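Local coordinates for protein precorrin-6Y C5,15-methyltransferase (PDB 3HM2) that is assigned to cobalamin biosynthesis, where the full-length enzyme probably methylates precorrin-6Y using S-adenosyl-L-methionine, this chain being its C-terminal, putative methyltransferase domain, at residues His26-Asp31 / Asn94-Phe99; Glu42-Thr47 / Leu72-Arg77; Arg122-Ala127 / Gln172-Lys177. One frame throughout, in Å; residues are numbered along the deposited sequence.

Interaction 1 (His26-Asp31 / Asn94-Phe99); sequences HETLWD and NPDVIF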
loop_
_atom_site.group_PDB
_atom_site.type_symbol
_atom_site.label_atom_id
_atom_site.label_comp_id
_atom_site.label_asym_id
_atom_site.label_seq_id
_atom_site.Cartn_x
_atom_site.Cartn_y
_atom_site.Cartn_z
ATOM N N HIS A 26 -28.821 -11.181 -20.724
ATOM C CA HIS A 26 -29.674 -10.177 -21.337
ATOM C C HIS A 26 -29.370 -8.786 -20.780
ATOM O O HIS A 26 -30.246 -7.910 -20.701
ATOM C CB HIS A 26 -31.156 -10.553 -21.214
ATOM C CG HIS A 26 -31.408 -12.005 -20.908
ATOM N ND1 HIS A 26 -31.768 -12.924 -21.873
ATOM C CD2 HIS A 26 -31.406 -12.683 -19.730
ATOM C CE1 HIS A 26 -31.952 -14.104 -21.308
ATOM N NE2 HIS A 26 -31.736 -13.985 -20.009
ATOM N N GLU A 27 -28.110 -8.600 -20.394
ATOM C CA GLU A 27 -27.644 -7.330 -19.864
ATOM C C GLU A 27 -26.895 -6.483 -20.895
ATOM O O GLU A 27 -26.247 -7.003 -21.785
ATOM C CB GLU A 27 -26.864 -7.509 -18.541
ATOM C CG GLU A 27 -27.783 -7.368 -17.310
ATOM C CD GLU A 27 -27.172 -7.853 -15.990
ATOM O OE1 GLU A 27 -26.013 -7.483 -15.709
ATOM O OE2 GLU A 27 -27.866 -8.573 -15.221
ATOM N N THR A 28 -27.045 -5.163 -20.771
ATOM C CA THR A 28 -26.421 -4.189 -21.656
ATOM C C THR A 28 -25.519 -3.257 -20.864
ATOM O O THR A 28 -26.011 -2.488 -20.020
ATOM C CB THR A 28 -27.488 -3.316 -22.348
ATOM O OG1 THR A 28 -28.447 -4.159 -22.992
ATOM C CG2 THR A 28 -26.848 -2.382 -23.365
ATOM N N LEU A 29 -24.211 -3.309 -21.122
ATOM C CA LEU A 29 -23.297 -2.321 -20.542
ATOM C C LEU A 29 -23.176 -1.027 -21.342
ATOM O O LEU A 29 -22.941 -1.089 -22.543
ATOM C CB LEU A 29 -21.881 -2.889 -20.390
ATOM C CG LEU A 29 -20.863 -1.838 -19.916
ATOM C CD1 LEU A 29 -21.056 -1.510 -18.437
ATOM C CD2 LEU A 29 -19.453 -2.284 -20.167
ATOM N N TRP A 30 -23.311 0.132 -20.675
ATOM C CA TRP A 30 -22.729 1.363 -21.207
ATOM C C TRP A 30 -21.310 1.455 -20.681
ATOM O O TRP A 30 -21.074 1.554 -19.480
ATOM C CB TRP A 30 -23.519 2.617 -20.848
ATOM C CG TRP A 30 -24.750 2.794 -21.706
ATOM C CD1 TRP A 30 -25.301 1.881 -22.588
ATOM C CD2 TRP A 30 -25.604 3.949 -21.751
ATOM N NE1 TRP A 30 -26.438 2.413 -23.179
ATOM C CE2 TRP A 30 -26.638 3.678 -22.679
ATOM C CE3 TRP A 30 -25.593 5.195 -21.100
ATOM C CZ2 TRP A 30 -27.650 4.592 -22.938
ATOM C CZ3 TRP A 30 -26.592 6.107 -21.378
ATOM C CH2 TRP A 30 -27.596 5.807 -22.295
ATOM N N ASP A 31 -20.350 1.423 -21.600
ATOM C CA ASP A 31 -18.949 1.627 -21.253
ATOM C C ASP A 31 -18.461 2.998 -21.710
ATOM O O ASP A 31 -18.179 3.205 -22.890
ATOM C CB ASP A 31 -18.079 0.528 -21.866
ATOM C CG ASP A 31 -16.676 1.006 -22.185
ATOM O OD1 ASP A 31 -16.241 2.015 -21.593
ATOM O OD2 ASP A 31 -16.008 0.372 -23.029
ATOM N N ASN A 94 -32.543 1.926 -22.415
ATOM C CA ASN A 94 -31.812 2.211 -21.173
ATOM C C ASN A 94 -30.813 1.119 -20.865
ATOM O O ASN A 94 -31.198 -0.054 -20.900
ATOM C CB ASN A 94 -32.754 2.255 -19.991
ATOM C CG ASN A 94 -33.369 3.602 -19.789
ATOM O OD1 ASN A 94 -34.411 3.725 -19.151
ATOM N ND2 ASN A 94 -32.731 4.628 -20.317
ATOM N N PRO A 95 -29.554 1.499 -20.515
ATOM C CA PRO A 95 -28.459 0.584 -20.167
ATOM C C PRO A 95 -28.823 -0.264 -18.948
ATOM O O PRO A 95 -29.635 0.198 -18.133
ATOM C CB PRO A 95 -27.357 1.550 -19.750
ATOM C CG PRO A 95 -28.120 2.727 -19.249
ATOM C CD PRO A 95 -29.125 2.894 -20.295
ATOM N N ASP A 96 -28.229 -1.455 -18.813
ATOM C CA ASP A 96 -28.452 -2.289 -17.634
ATOM C C ASP A 96 -27.354 -2.020 -16.582
ATOM O O ASP A 96 -27.612 -1.908 -15.388
ATOM C CB ASP A 96 -28.523 -3.782 -18.025
ATOM C CG ASP A 96 -29.887 -4.197 -18.547
ATOM O OD1 ASP A 96 -30.776 -4.406 -17.706
ATOM O OD2 ASP A 96 -30.071 -4.358 -19.785
ATOM N N VAL A 97 -26.120 -1.941 -17.038
ATOM C CA VAL A 97 -25.007 -1.616 -16.174
ATOM C C VAL A 97 -24.242 -0.492 -16.895
ATOM O O VAL A 97 -24.338 -0.379 -18.128
ATOM C CB VAL A 97 -24.152 -2.846 -15.984
ATOM C CG1 VAL A 97 -23.449 -2.798 -14.667
ATOM C CG2 VAL A 97 -25.051 -4.009 -15.976
ATOM N N ILE A 98 -23.548 0.370 -16.149
ATOM C CA ILE A 98 -22.605 1.310 -16.758
ATOM C C ILE A 98 -21.267 1.202 -16.094
ATOM O O ILE A 98 -21.177 0.837 -14.939
ATOM C CB ILE A 98 -23.037 2.722 -16.606
ATOM C CG1 ILE A 98 -24.281 2.937 -17.430
ATOM C CG2 ILE A 98 -21.923 3.691 -17.046
ATOM C CD1 ILE A 98 -25.218 3.903 -16.784
ATOM N N PHE A 99 -20.226 1.527 -16.846
ATOM C CA PHE A 99 -18.894 1.589 -16.290
ATOM C C PHE A 99 -18.272 2.877 -16.784
ATOM O O PHE A 99 -18.300 3.118 -17.990
ATOM C CB PHE A 99 -17.996 0.403 -16.731
ATOM C CG PHE A 99 -16.526 0.604 -16.351
ATOM C CD1 PHE A 99 -16.027 0.133 -15.142
ATOM C CD2 PHE A 99 -15.667 1.347 -17.172
ATOM C CE1 PHE A 99 -14.712 0.373 -14.779
ATOM C CE2 PHE A 99 -14.344 1.581 -16.799
ATOM C CZ PHE A 99 -13.877 1.089 -15.602
#
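The packed part of the contact between strand 27-31 and the run 94-99 centres on W30 and P95. With CG of W30 anti to its carbonyl carbon (chi1 -78°), the indole lies across the proline: P95 CB stands 3.4 Å from the centroid of the W30 five-membered ring, almost on its normal, a CH-pi contact, while P95 CD sits over the rim near CZ2. W30 CB meets I98 CG1 at 3.5 Å. The buried W30 NE1 has no partner in the model. Backbone bonds fix the parallel register: W30 N gives to V97 O at 2.8 Å, and F99 N reaches W30 O at 2.8 Å, nearly along the C=O axis. T28 O takes two donors, D96 N in its carbonyl plane at 2.7 Å and V97 N above it at 3.0 Å. The contact loosens toward the more exposed H26 and D96, where T28 N gives only a weak bond to D96 OD2 (3.3 Å, 134°); T28 OG1 bonds T51, and E27 OE1 salt-bridges R122. W43 and helix 9-21 cover the face bearing L29, V97 and F99. Parallel neighbours in sheet order 3-2-1-4-5-7-6 fit the Rossmann-like class I methyltransferase fold.

Interaction 2 (Glu42-Thr47 / Leu72-Arg77); sequences EWLRST and LGVSDR
CG of L44 is anti to its carbonyl carbon (chi1 -77°), which sends the leucine branches toward V74 and R77, and a bend at chi3 of R77 (-29°) brings its guanidinium to the backbone at the end of helix 38-44. Across the contact, a Schellman motif closes helix 59-70: G73, with positive phi, is its C-prime residue, V74 N bonding A69 O and G73 N bonding I70 O. The contact thus joins two helix C-termini in the alpha/beta fold. L44 and R77 run antiparallel alongside each other, L44 CD2 lying 3.5 Å from R77 NH1. The V74 branches divide the apolar packing: CG1 faces L44, whereas CG2, anti to the carbonyl carbon, meets R45 CG at 3.5 Å with the two side chains roughly perpendicular. R45, bent at chi2 and chi3, carries its NE to 3.5 Å from L72 CD2; that buried nitrogen has no partner in the model. Beyond it, R45 NH2 pairs with E42 OE1 at 3.1 Å through charge alone, the oxygen sitting too far from the guanidinium plane for any N-H to aim at it. R77 NH1 also bonds T50 OG1, tying the loop to the start of strand 50-55. Its bond to L44 O, 2.9 Å at 156°, meets a lone pair in the carbonyl plane, and R77 NH2 adds a weak bond to the same oxygen.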
loop_
_atom_site.group_PDB
_atom_site.type_symbol
_atom_site.label_atom_id
_atom_site.label_comp_id
_atom_site.label_asym_id
_atom_site.label_seq_id
_atom_site.Cartn_x
_atom_site.Cartn_y
_atom_site.Cartn_z
ATOM N N GLU A 42 -14.403 -7.265 -23.611
ATOM C CA GLU A 42 -14.223 -8.322 -22.624
ATOM C C GLU A 42 -15.544 -8.676 -21.948
ATOM O O GLU A 42 -15.901 -9.849 -21.839
ATOM C CB GLU A 42 -13.192 -7.905 -21.573
ATOM C CG GLU A 42 -12.957 -8.941 -20.487
ATOM C CD GLU A 42 -12.753 -10.335 -21.047
ATOM O OE1 GLU A 42 -11.952 -10.486 -21.993
ATOM O OE2 GLU A 42 -13.395 -11.281 -20.542
ATOM N N TRP A 43 -16.266 -7.655 -21.498
ATOM C CA TRP A 43 -17.625 -7.832 -21.031
ATOM C C TRP A 43 -18.348 -8.719 -22.038
ATOM O O TRP A 43 -19.008 -9.674 -21.664
ATOM C CB TRP A 43 -18.280 -6.442 -20.916
ATOM C CG TRP A 43 -19.820 -6.390 -20.838
ATOM C CD1 TRP A 43 -20.711 -6.610 -21.866
ATOM C CD2 TRP A 43 -20.627 -6.048 -19.687
ATOM N NE1 TRP A 43 -22.007 -6.453 -21.420
ATOM C CE2 TRP A 43 -21.983 -6.111 -20.091
ATOM C CE3 TRP A 43 -20.335 -5.710 -18.358
ATOM C CZ2 TRP A 43 -23.037 -5.846 -19.211
ATOM C CZ3 TRP A 43 -21.387 -5.453 -17.490
ATOM C CH2 TRP A 43 -22.715 -5.522 -17.920
ATOM N N LEU A 44 -18.198 -8.423 -23.324
ATOM C CA LEU A 44 -18.899 -9.181 -24.357
ATOM C C LEU A 44 -18.266 -10.537 -24.527
ATOM O O LEU A 44 -18.965 -11.545 -24.692
ATOM C CB LEU A 44 -18.857 -8.458 -25.699
ATOM C CG LEU A 44 -19.736 -7.254 -26.025
ATOM C CD1 LEU A 44 -19.733 -7.102 -27.517
ATOM C CD2 LEU A 44 -21.190 -7.342 -25.493
ATOM N N ARG A 45 -16.935 -10.554 -24.489
ATOM C CA ARG A 45 -16.187 -11.769 -24.736
ATOM C C ARG A 45 -15.929 -12.537 -23.450
ATOM O O ARG A 45 -14.892 -13.176 -23.309
ATOM C CB ARG A 45 -14.856 -11.463 -25.423
ATOM C CG ARG A 45 -14.593 -12.356 -26.633
ATOM C CD ARG A 45 -13.278 -13.124 -26.517
ATOM N NE ARG A 45 -12.177 -12.319 -25.984
ATOM C CZ ARG A 45 -11.561 -12.550 -24.824
ATOM N NH1 ARG A 45 -11.926 -13.564 -24.045
ATOM N NH2 ARG A 45 -10.565 -11.763 -24.440
ATOM N N SER A 46 -16.875 -12.469 -22.519
ATOM C CA SER A 46 -16.775 -13.216 -21.270
ATOM C C SER A 46 -18.122 -13.814 -20.876
ATOM O O SER A 46 -18.201 -14.651 -19.978
ATOM C CB SER A 46 -16.251 -12.316 -20.149
ATOM O OG SER A 46 -17.296 -11.540 -19.587
ATOM N N THR A 47 -19.178 -13.379 -21.555
ATOM C CA THR A 47 -20.530 -13.815 -21.230
ATOM C C THR A 47 -21.405 -13.876 -22.478
ATOM O O THR A 47 -21.779 -12.846 -23.037
ATOM C CB THR A 47 -21.191 -12.883 -20.197
ATOM O OG1 THR A 47 -20.232 -12.514 -19.199
ATOM C CG2 THR A 47 -22.369 -13.577 -19.531
ATOM N N LEU A 72 -12.745 -10.477 -32.496
ATOM C CA LEU A 72 -13.072 -11.342 -31.369
ATOM C C LEU A 72 -14.464 -11.945 -31.523
ATOM O O LEU A 72 -15.071 -12.387 -30.548
ATOM C CB LEU A 72 -12.978 -10.567 -30.053
ATOM C CG LEU A 72 -11.567 -10.293 -29.526
ATOM C CD1 LEU A 72 -11.613 -9.368 -28.320
ATOM C CD2 LEU A 72 -10.861 -11.596 -29.181
ATOM N N GLY A 73 -14.964 -11.959 -32.754
ATOM C CA GLY A 73 -16.288 -12.485 -33.033
ATOM C C GLY A 73 -17.358 -11.847 -32.169
ATOM O O GLY A 73 -18.451 -12.393 -32.014
ATOM N N VAL A 74 -17.043 -10.686 -31.604
ATOM C CA VAL A 74 -18.017 -9.916 -30.839
ATOM C C VAL A 74 -18.451 -8.668 -31.600
ATOM O O VAL A 74 -18.739 -7.632 -30.999
ATOM C CB VAL A 74 -17.455 -9.500 -29.466
ATOM C CG1 VAL A 74 -18.585 -9.315 -28.466
ATOM C CG2 VAL A 74 -16.456 -10.533 -28.969
ATOM N N SER A 75 -18.496 -8.773 -32.924
ATOM C CA SER A 75 -18.935 -7.651 -33.776
ATOM C C SER A 75 -20.458 -7.366 -33.733
ATOM O O SER A 75 -20.909 -6.241 -33.972
ATOM C CB SER A 75 -18.485 -7.912 -35.226
ATOM O OG SER A 75 -18.419 -9.310 -35.515
ATOM N N ASP A 76 -21.236 -8.396 -33.417
ATOM C CA ASP A 76 -22.686 -8.352 -33.568
ATOM C C ASP A 76 -23.453 -8.111 -32.264
ATOM O O ASP A 76 -24.663 -8.372 -32.189
ATOM C CB ASP A 76 -23.188 -9.630 -34.264
ATOM C CG ASP A 76 -22.724 -10.917 -33.571
ATOM O OD1 ASP A 76 -22.957 -12.010 -34.131
ATOM O OD2 ASP A 76 -22.137 -10.839 -32.469
ATOM N N ARG A 77 -22.757 -7.606 -31.248
ATOM C CA ARG A 77 -23.387 -7.327 -29.965
ATOM C C ARG A 77 -22.803 -6.051 -29.378
ATOM O O ARG A 77 -23.010 -5.727 -28.211
ATOM C CB ARG A 77 -23.194 -8.505 -29.003
ATOM C CG ARG A 77 -23.028 -9.847 -29.712
ATOM C CD ARG A 77 -23.244 -10.999 -28.772
ATOM N NE ARG A 77 -22.895 -10.671 -27.387
ATOM C CZ ARG A 77 -21.842 -11.156 -26.744
ATOM N NH1 ARG A 77 -21.639 -10.817 -25.502
ATOM N NH2 ARG A 77 -20.996 -11.988 -27.348
#

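Interaction 3 (Arg122-Ala127 / Gln172-Lys177); sequences RLVANA and QWTVVK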
loop_
_atom_site.group_PDB
_atom_site.type_symbol
_atom_site.label_atom_id
_atom_site.label_comp_id
_atom_site.label_asym_id
_atom_site.label_seq_id
_atom_site.Cartn_x
_atom_site.Cartn_y
_atom_site.Cartn_z
ATOM N N ARG A 122 -26.809 -1.022 -12.015
ATOM C CA ARG A 122 -25.456 -1.066 -11.474
ATOM C C ARG A 122 -24.525 -0.135 -12.243
ATOM O O ARG A 122 -24.494 -0.149 -13.473
ATOM C CB ARG A 122 -24.913 -2.496 -11.505
ATOM C CG ARG A 122 -25.606 -3.444 -10.541
ATOM C CD ARG A 122 -25.370 -4.895 -10.928
ATOM N NE ARG A 122 -26.353 -5.369 -11.898
ATOM C CZ ARG A 122 -26.096 -6.265 -12.846
ATOM N NH1 ARG A 122 -24.882 -6.789 -12.953
ATOM N NH2 ARG A 122 -27.051 -6.637 -13.686
ATOM N N LEU A 123 -23.767 0.674 -11.509
ATOM C CA LEU A 123 -22.610 1.388 -12.086
ATOM C C LEU A 123 -21.299 1.230 -11.305
ATOM O O LEU A 123 -21.242 1.513 -10.101
ATOM C CB LEU A 123 -22.878 2.885 -12.270
ATOM C CG LEU A 123 -21.782 3.605 -13.071
ATOM C CD1 LEU A 123 -22.356 4.823 -13.833
ATOM C CD2 LEU A 123 -20.560 3.992 -12.219
ATOM N N VAL A 124 -20.244 0.827 -12.018
ATOM C CA VAL A 124 -18.913 0.733 -11.451
ATOM C C VAL A 124 -18.005 1.757 -12.103
ATOM O O VAL A 124 -17.919 1.821 -13.317
ATOM C CB VAL A 124 -18.387 -0.658 -11.667
ATOM C CG1 VAL A 124 -17.358 -1.010 -10.598
ATOM C CG2 VAL A 124 -19.559 -1.622 -11.605
ATOM N N ALA A 125 -17.368 2.597 -11.291
ATOM C CA ALA A 125 -16.493 3.662 -11.797
ATOM C C ALA A 125 -15.044 3.568 -11.292
ATOM O O ALA A 125 -14.776 2.989 -10.250
ATOM C CB ALA A 125 -17.085 5.038 -11.483
ATOM N N ASN A 126 -14.125 4.127 -12.073
ATOM C CA ASN A 126 -12.709 4.129 -11.762
ATOM C C ASN A 126 -12.211 5.520 -11.694
ATOM O O ASN A 126 -12.585 6.360 -12.518
ATOM C CB ASN A 126 -11.909 3.451 -12.854
ATOM C CG ASN A 126 -11.790 1.987 -12.638
ATOM O OD1 ASN A 126 -12.467 1.425 -11.778
ATOM N ND2 ASN A 126 -10.929 1.344 -13.414
ATOM N N ALA A 127 -11.325 5.745 -10.732
ATOM C CA ALA A 127 -10.702 7.033 -10.505
ATOM C C ALA A 127 -9.239 6.737 -10.334
ATOM O O ALA A 127 -8.879 5.663 -9.881
ATOM C CB ALA A 127 -11.260 7.703 -9.221
ATOM N N GLN A 172 -12.367 2.598 -7.065
ATOM C CA GLN A 172 -13.464 1.952 -7.739
ATOM C C GLN A 172 -14.707 2.064 -6.918
ATOM O O GLN A 172 -14.780 1.630 -5.769
ATOM C CB GLN A 172 -13.162 0.482 -8.045
ATOM C CG GLN A 172 -13.941 -0.032 -9.221
ATOM C CD GLN A 172 -13.418 -1.347 -9.715
ATOM O OE1 GLN A 172 -13.730 -2.413 -9.159
ATOM N NE2 GLN A 172 -12.618 -1.293 -10.773
ATOM N N TRP A 173 -15.695 2.665 -7.550
ATOM C CA TRP A 173 -17.021 2.746 -6.999
ATOM C C TRP A 173 -17.911 1.748 -7.740
ATOM O O TRP A 173 -18.037 1.805 -8.958
ATOM C CB TRP A 173 -17.521 4.194 -7.108
ATOM C CG TRP A 173 -18.747 4.453 -6.333
ATOM C CD1 TRP A 173 -19.053 3.972 -5.091
ATOM C CD2 TRP A 173 -19.856 5.239 -6.746
ATOM N NE1 TRP A 173 -20.298 4.404 -4.710
ATOM C CE2 TRP A 173 -20.813 5.190 -5.707
ATOM C CE3 TRP A 173 -20.150 5.963 -7.899
ATOM C CZ2 TRP A 173 -22.038 5.853 -5.784
ATOM C CZ3 TRP A 173 -21.365 6.626 -7.974
ATOM C CH2 TRP A 173 -22.297 6.562 -6.916
ATOM N N THR A 174 -18.468 0.791 -7.000
ATOM C CA THR A 174 -19.532 -0.051 -7.515
ATOM C C THR A 174 -20.820 0.112 -6.712
ATOM O O THR A 174 -20.816 0.160 -5.481
ATOM C CB THR A 174 -19.167 -1.512 -7.531
ATOM O OG1 THR A 174 -20.209 -2.229 -8.188
ATOM C CG2 THR A 174 -19.073 -2.028 -6.140
ATOM N N VAL A 175 -21.940 0.179 -7.420
ATOM C CA VAL A 175 -23.209 0.482 -6.772
ATOM C C VAL A 175 -24.431 -0.228 -7.442
ATOM O O VAL A 175 -24.338 -0.755 -8.569
ATOM C CB VAL A 175 -23.356 2.041 -6.646
ATOM C CG1 VAL A 175 -23.316 2.706 -8.029
ATOM C CG2 VAL A 175 -24.592 2.449 -5.824
ATOM N N VAL A 176 -25.543 -0.298 -6.709
ATOM C CA VAL A 176 -26.834 -0.687 -7.267
ATOM C C VAL A 176 -27.793 0.494 -7.003
ATOM O O VAL A 176 -27.876 0.981 -5.874
ATOM C CB VAL A 176 -27.341 -1.999 -6.626
ATOM C CG1 VAL A 176 -28.616 -2.471 -7.289
ATOM C CG2 VAL A 176 -26.286 -3.072 -6.745
ATOM N N LYS A 177 -28.492 0.982 -8.031
ATOM C CA LYS A 177 -29.334 2.186 -7.879
ATOM C C LYS A 177 -30.517 2.020 -6.908
ATOM O O LYS A 177 -31.439 1.241 -7.160
ATOM C CB LYS A 177 -29.818 2.706 -9.250
ATOM C CG LYS A 177 -30.319 4.167 -9.252
ATOM C CD LYS A 177 -30.149 4.836 -10.644
ATOM C CE LYS A 177 -30.746 6.231 -10.669
ATOM N NZ LYS A 177 -31.147 6.740 -12.030
#
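N126 OD1 is gripped by one hydrogen bond across the strands, from Q172 NE2 at 2.9 Å and a straight 163°. The donor lies in the carbonyl plane on a lone pair, and the oxygen lies in the Q172 amide plane, so the two amides, 7° apart, sit side by side and nearly coplanar. Q172 reaches this position as an extended chain with CG anti to the backbone N, while N126 has CG anti to its carbonyl carbon (chi1 -88°). Next to them, A125 and W173 form a hydrogen-bonded pair of this antiparallel pairing, resting on W173 N, which gives to A125 O at 2.9 Å, on a lone pair; A125 N also gives to W173 O, whose place is less certain. Farther on, the bonds between L123 and V175 are weak in both directions, the one from V175 N to L123 O strongly bent. On the N126 face, V124 CG1 packs 3.6 Å from T174 CB, and R122 CG lies 3.9 Å from V176 CG2, each pair pointing the same way. The other face carries L123 CB against V175 CG1 at 4.3 Å. Helix 9-21 packs on V124, N126 and Q172, helix 130-143 touches W173 and A127, and strand 97-100 borders strand 122-127 on the side away from 162-176.

Overall arrangement
Interactions 1 and 3 belong to one mixed sheet, in which strands 97-100 and 122-127 are neighbours; their centres are 12 Å apart. I98 N probably bonds R122 O (2.9 Å), and the E27 OE1 to R122 NH2 salt bridge spans the intervening strand. Interaction 2 lies outside the sheet, nested in the chain loop closed by interaction 1, its centre 14 Å from that contact. W43 joins them, its CE2 3.2 Å from L29 CB. Interactions 2 and 3 do not touch, their nearest atoms being about 6 Å apart. All three lie away from the metal-binding glutamates E59, E60 and E63; D31, in interaction 1, touches a possible Rossmann-type glycine motif containing G35 and G37.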